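Local coordinates for Sca-family protein (Rickettsia rickettsii, PDB 4LQ8), which is a rickettsial surface cell antigen of the Sca family, represented here by its N-terminal head domains and probably involved in cell adhesion, at residues Thr203-Thr207 against Gln217-Tyr221; Lys280-Phe284 against Val306-Tyr311. Residue numbers count along the deposited sequence, not the author numbering.

Interaction 1: Thr203-Thr207 against Gln217-Tyr221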
loop_
_atom_site.group_PDB
_atom_site.type_symbol
_atom_site.label_atom_id
_atom_site.label_comp_id
_atom_site.label_asym_id
_atom_site.label_seq_id
_atom_site.Cartn_x
_atom_site.Cartn_y
_atom_site.Cartn_z
ATOM N N THR A 203 -11.293 -10.208 18.869
ATOM C CA THR A 203 -11.621 -11.538 19.405
ATOM C C THR A 203 -11.106 -12.706 18.563
ATOM O O THR A 203 -11.546 -13.841 18.751
ATOM C CB THR A 203 -13.136 -11.662 19.657
ATOM O OG1 THR A 203 -13.811 -11.543 18.407
ATOM C CG2 THR A 203 -13.657 -10.631 20.659
ATOM N N LYS A 204 -10.174 -12.440 17.648
ATOM C CA LYS A 204 -9.596 -13.497 16.832
ATOM C C LYS A 204 -8.051 -13.432 16.917
ATOM O O LYS A 204 -7.383 -13.070 15.937
ATOM C CB LYS A 204 -10.133 -13.432 15.383
ATOM C CG LYS A 204 -9.882 -14.706 14.614
ATOM C CD LYS A 204 -10.487 -14.708 13.219
ATOM C CE LYS A 204 -9.864 -15.856 12.454
ATOM N NZ LYS A 204 -10.580 -16.127 11.187
ATOM N N PRO A 205 -7.443 -13.740 18.090
ATOM C CA PRO A 205 -5.962 -13.666 18.162
ATOM C C PRO A 205 -5.319 -14.723 17.253
ATOM O O PRO A 205 -5.889 -15.802 16.991
ATOM C CB PRO A 205 -5.661 -13.964 19.638
ATOM C CG PRO A 205 -6.849 -14.763 20.122
ATOM C CD PRO A 205 -8.027 -14.212 19.366
ATOM N N PHE A 206 -4.131 -14.394 16.757
ATOM C CA PHE A 206 -3.335 -15.307 15.954
ATOM C C PHE A 206 -1.871 -14.944 16.120
ATOM O O PHE A 206 -1.553 -13.808 16.484
ATOM C CB PHE A 206 -3.771 -15.292 14.469
ATOM C CG PHE A 206 -3.563 -13.992 13.741
ATOM C CD1 PHE A 206 -2.368 -13.735 13.073
ATOM C CD2 PHE A 206 -4.555 -13.015 13.730
ATOM C CE1 PHE A 206 -2.164 -12.527 12.428
ATOM C CE2 PHE A 206 -4.353 -11.804 13.069
ATOM C CZ PHE A 206 -3.171 -11.587 12.389
ATOM N N THR A 207 -0.993 -15.896 15.844
ATOM C CA THR A 207 0.450 -15.708 15.890
ATOM C C THR A 207 1.039 -15.822 14.483
ATOM O O THR A 207 0.665 -16.699 13.703
ATOM C CB THR A 207 1.102 -16.720 16.858
ATOM O OG1 THR A 207 0.640 -16.444 18.178
ATOM C CG2 THR A 207 2.633 -16.662 16.833
ATOM N N GLN A 217 2.317 -12.336 18.606
ATOM C CA GLN A 217 0.873 -12.452 18.679
ATOM C C GLN A 217 0.226 -11.141 18.252
ATOM O O GLN A 217 0.614 -10.078 18.742
ATOM C CB GLN A 217 0.377 -12.842 20.073
ATOM C CG GLN A 217 -1.146 -13.120 20.023
ATOM C CD GLN A 217 -1.718 -13.580 21.320
ATOM O OE1 GLN A 217 -2.247 -12.776 22.081
ATOM N NE2 GLN A 217 -1.653 -14.879 21.580
ATOM N N ILE A 218 -0.773 -11.226 17.357
ATOM C CA ILE A 218 -1.577 -10.086 16.932
ATOM C C ILE A 218 -2.840 -10.203 17.773
ATOM O O ILE A 218 -3.628 -11.124 17.573
ATOM C CB ILE A 218 -1.888 -10.097 15.397
ATOM C CG1 ILE A 218 -0.591 -10.094 14.527
ATOM C CG2 ILE A 218 -2.864 -8.948 14.999
ATOM C CD1 ILE A 218 0.377 -8.888 14.690
ATOM N N SER A 219 -3.016 -9.310 18.732
ATOM C CA SER A 219 -4.188 -9.362 19.604
ATOM C C SER A 219 -5.323 -8.459 19.105
ATOM O O SER A 219 -6.448 -8.597 19.552
ATOM C CB SER A 219 -3.796 -9.046 21.046
ATOM O OG SER A 219 -3.120 -7.806 21.124
ATOM N N SER A 220 -5.040 -7.570 18.139
ATOM C CA SER A 220 -6.078 -6.713 17.561
ATOM C C SER A 220 -5.598 -6.172 16.231
ATOM O O SER A 220 -4.414 -5.878 16.074
ATOM C CB SER A 220 -6.416 -5.555 18.505
ATOM O OG SER A 220 -7.507 -4.790 18.029
ATOM N N TYR A 221 -6.525 -6.028 15.273
ATOM C CA TYR A 221 -6.235 -5.459 13.961
ATOM C C TYR A 221 -7.528 -4.864 13.419
ATOM O O TYR A 221 -8.594 -5.094 13.992
ATOM C CB TYR A 221 -5.628 -6.507 12.974
ATOM C CG TYR A 221 -6.580 -7.613 12.566
ATOM C CD1 TYR A 221 -7.418 -7.468 11.463
ATOM C CD2 TYR A 221 -6.641 -8.805 13.279
ATOM C CE1 TYR A 221 -8.289 -8.485 11.071
ATOM C CE2 TYR A 221 -7.507 -9.836 12.894
ATOM C CZ TYR A 221 -8.313 -9.675 11.779
ATOM O OH TYR A 221 -9.221 -10.642 11.439
HETATM O O HOH W 1 -5.885 -10.644 16.161
HETATM O O HOH W 2 -8.284 -10.267 17.255
HETATM O O HOH W 3 -1.895 -16.328 19.180
#
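The phenyl ring of F206 lies over the side chain of I218, whose CB sits 3.8 Å from the ring centroid in a CH-pi contact, with F206 CE1 reaching I218 CG1 at 3.6 Å. This is the open end of an antiparallel beta hairpin, formed by strands 206-209 and 215-224 of a six-stranded sheet. F206 and I218 are a hydrogen-bonded pair: I218 N donates to F206 O at 2.8 Å, while the return bond from F206 N to I218 O is weak at 3.4 Å. T207 and Q217 follow as a non-hydrogen-bonded pair, with side chains on the other face. The Y221 ring meets that of F206 obliquely, Y221 CE2 to F206 CE2 3.7 Å, and both rings pack on I292 of the neighbouring sheet. On the K204 side of P205 the two chains separate and water fills the gap: one molecule bridges the carbonyls, 2.9 Å from K204 O and 2.7 Å from I218 O. At the opposite end another water accepts from Q217 NE2 at 2.8 Å and lies 2.7 Å from T207 OG1.

Interaction 2: Lys280-Phe284 against Val306-Tyr311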
loop_
_atom_site.group_PDB
_atom_site.type_symbol
_atom_site.label_atom_id
_atom_site.label_comp_id
_atom_site.label_asym_id
_atom_site.label_seq_id
_atom_site.Cartn_x
_atom_site.Cartn_y
_atom_site.Cartn_z
ATOM N N LYS A 280 6.494 -2.583 1.032
ATOM C CA LYS A 280 6.699 -3.823 0.284
ATOM C C LYS A 280 7.922 -4.613 0.798
ATOM O O LYS A 280 8.867 -3.987 1.261
ATOM C CB LYS A 280 6.852 -3.546 -1.252
ATOM C CG LYS A 280 5.583 -3.035 -1.955
ATOM C CD LYS A 280 4.395 -4.015 -1.861
ATOM C CE LYS A 280 3.225 -3.655 -2.745
ATOM N NZ LYS A 280 2.384 -2.578 -2.164
ATOM N N PRO A 281 7.961 -5.961 0.674
ATOM C CA PRO A 281 6.880 -6.843 0.180
ATOM C C PRO A 281 5.729 -6.876 1.208
ATOM O O PRO A 281 5.957 -6.767 2.412
ATOM C CB PRO A 281 7.589 -8.208 0.041
ATOM C CG PRO A 281 8.624 -8.183 1.117
ATOM C CD PRO A 281 9.122 -6.751 1.143
ATOM N N LEU A 282 4.508 -6.980 0.727
ATOM C CA LEU A 282 3.333 -7.060 1.596
ATOM C C LEU A 282 3.058 -8.539 1.964
ATOM O O LEU A 282 3.126 -9.403 1.097
ATOM C CB LEU A 282 2.124 -6.454 0.849
ATOM C CG LEU A 282 0.849 -6.214 1.651
ATOM C CD1 LEU A 282 1.092 -5.238 2.810
ATOM C CD2 LEU A 282 -0.230 -5.658 0.764
ATOM N N LYS A 283 2.791 -8.830 3.235
ATOM C CA LYS A 283 2.450 -10.206 3.628
ATOM C C LYS A 283 0.955 -10.266 3.979
ATOM O O LYS A 283 0.360 -9.246 4.307
ATOM C CB LYS A 283 3.288 -10.702 4.841
ATOM C CG LYS A 283 4.815 -10.524 4.759
ATOM C CD LYS A 283 5.414 -11.346 3.650
ATOM C CE LYS A 283 6.895 -11.538 3.802
ATOM N NZ LYS A 283 7.374 -12.504 2.780
ATOM N N PHE A 284 0.389 -11.469 3.981
ATOM C CA PHE A 284 -0.982 -11.737 4.389
ATOM C C PHE A 284 -0.933 -12.821 5.433
ATOM O O PHE A 284 -0.199 -13.813 5.281
ATOM C CB PHE A 284 -1.897 -12.120 3.199
ATOM C CG PHE A 284 -2.170 -10.897 2.348
ATOM C CD1 PHE A 284 -3.090 -9.935 2.757
ATOM C CD2 PHE A 284 -1.449 -10.667 1.181
ATOM C CE1 PHE A 284 -3.295 -8.770 2.003
ATOM C CE2 PHE A 284 -1.677 -9.519 0.414
ATOM C CZ PHE A 284 -2.587 -8.573 0.840
ATOM N N VAL A 306 -6.305 -3.693 5.295
ATOM C CA VAL A 306 -6.786 -4.302 4.053
ATOM C C VAL A 306 -6.636 -5.830 4.107
ATOM O O VAL A 306 -5.593 -6.351 4.531
ATOM C CB VAL A 306 -6.090 -3.628 2.813
ATOM C CG1 VAL A 306 -4.607 -4.024 2.656
ATOM C CG2 VAL A 306 -6.875 -3.860 1.526
ATOM N N THR A 307 -7.677 -6.542 3.734
ATOM C CA THR A 307 -7.605 -8.004 3.732
ATOM C C THR A 307 -7.077 -8.433 2.372
ATOM O O THR A 307 -7.067 -7.632 1.447
ATOM C CB THR A 307 -8.982 -8.639 3.986
ATOM O OG1 THR A 307 -9.845 -8.249 2.923
ATOM C CG2 THR A 307 -9.577 -8.298 5.373
ATOM N N ARG A 308 -6.720 -9.711 2.226
ATOM C CA ARG A 308 -6.249 -10.248 0.952
ATOM C C ARG A 308 -7.284 -10.120 -0.176
ATOM O O ARG A 308 -6.933 -9.717 -1.286
ATOM C CB ARG A 308 -5.800 -11.693 1.117
ATOM C CG ARG A 308 -4.682 -11.998 0.153
ATOM C CD ARG A 308 -4.892 -13.234 -0.643
ATOM N NE ARG A 308 -3.588 -13.663 -1.137
ATOM C CZ ARG A 308 -3.262 -14.917 -1.412
ATOM N NH1 ARG A 308 -4.151 -15.888 -1.257
ATOM N NH2 ARG A 308 -2.049 -15.210 -1.856
ATOM N N GLY A 309 -8.534 -10.435 0.133
ATOM C CA GLY A 309 -9.625 -10.347 -0.830
ATOM C C GLY A 309 -9.814 -8.913 -1.284
ATOM O O GLY A 309 -9.913 -8.654 -2.473
ATOM N N LYS A 310 -9.806 -7.959 -0.346
ATOM C CA LYS A 310 -9.947 -6.544 -0.703
ATOM C C LYS A 310 -8.723 -6.056 -1.534
ATOM O O LYS A 310 -8.891 -5.382 -2.552
ATOM C CB LYS A 310 -10.154 -5.680 0.559
ATOM C CG LYS A 310 -10.301 -4.177 0.279
ATOM C CD LYS A 310 -11.472 -3.841 -0.635
ATOM C CE LYS A 310 -12.818 -4.162 -0.002
ATOM N NZ LYS A 310 -13.913 -3.702 -0.890
ATOM N N TYR A 311 -7.523 -6.449 -1.117
ATOM C CA TYR A 311 -6.291 -6.082 -1.801
ATOM C C TYR A 311 -6.303 -6.569 -3.252
ATOM O O TYR A 311 -6.001 -5.780 -4.145
ATOM C CB TYR A 311 -5.081 -6.650 -1.060
ATOM C CG TYR A 311 -3.771 -6.312 -1.736
ATOM C CD1 TYR A 311 -3.222 -5.033 -1.639
ATOM C CD2 TYR A 311 -3.069 -7.273 -2.467
ATOM C CE1 TYR A 311 -2.004 -4.722 -2.242
ATOM C CE2 TYR A 311 -1.843 -6.972 -3.061
ATOM C CZ TYR A 311 -1.323 -5.693 -2.953
ATOM O OH TYR A 311 -0.129 -5.371 -3.536
HETATM O O HOH W 4 0.283 -2.447 -4.132
#
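Apolar and CH-pi packing does most of the work here. F284 points from its strand into the start of the helix, and R308 lays its aliphatic stem across the ring: R308 CG is 3.5 Å from the F284 ring centroid, only 12° off the normal. The same ring meets the backbone where strand gives way to helix, with F284 CE1 3.8 Å from T307 C and 3.5 Å from R308 CA. L282, two residues earlier and so on the same side of the strand, places CD2 over the face of Y311, 3.9 Å from that ring's centroid. The two aromatic rings themselves meet obliquely, F284 CZ to Y311 CD2 at 3.6 Å, with planes at 50°.

In fold terms, strand 282-285, held between 292-297 and 329-332 in the mixed sheet, packs its L282 and F284 side against the first turn of helix 308-320. T307 is the N-cap of that helix: its OG1 accepts from K310 N at 3.3 Å, and Y311 N bonds to T307 O at 2.9 Å. R308 and Y311, three residues apart and so on one side of the helix, both reach the strand.

Polar contact between the segments runs through water at the far end of Y311. One molecule accepts from K280 NZ at 2.9 Å and donates to Y311 OH at 3.0 Å; the lysine also bonds S278, and the tyrosine hydroxyl the carbonyl of D327.

Overall arrangement
Interaction 1 closes before interaction 2 opens along the chain. Their centres lie about 16 Å apart and their nearest atoms about 6 Å, so they do not touch. They belong to different sheets: 203-207 and 217-221 pair within the six-stranded antiparallel one, whereas 280-284 packs from the mixed sheet onto a helix. Strand 292-297 links them, since I292 meets F206 and Y221 of interaction 1, while A293 meets F284 and V306 of interaction 2. Depth differs too: the centre of interaction 1, partly buried, is about 21 Å from the chain centre, that of interaction 2, buried, about 8 Å. All four segments fall within the 120 kDa rickettsial surface antigen family region.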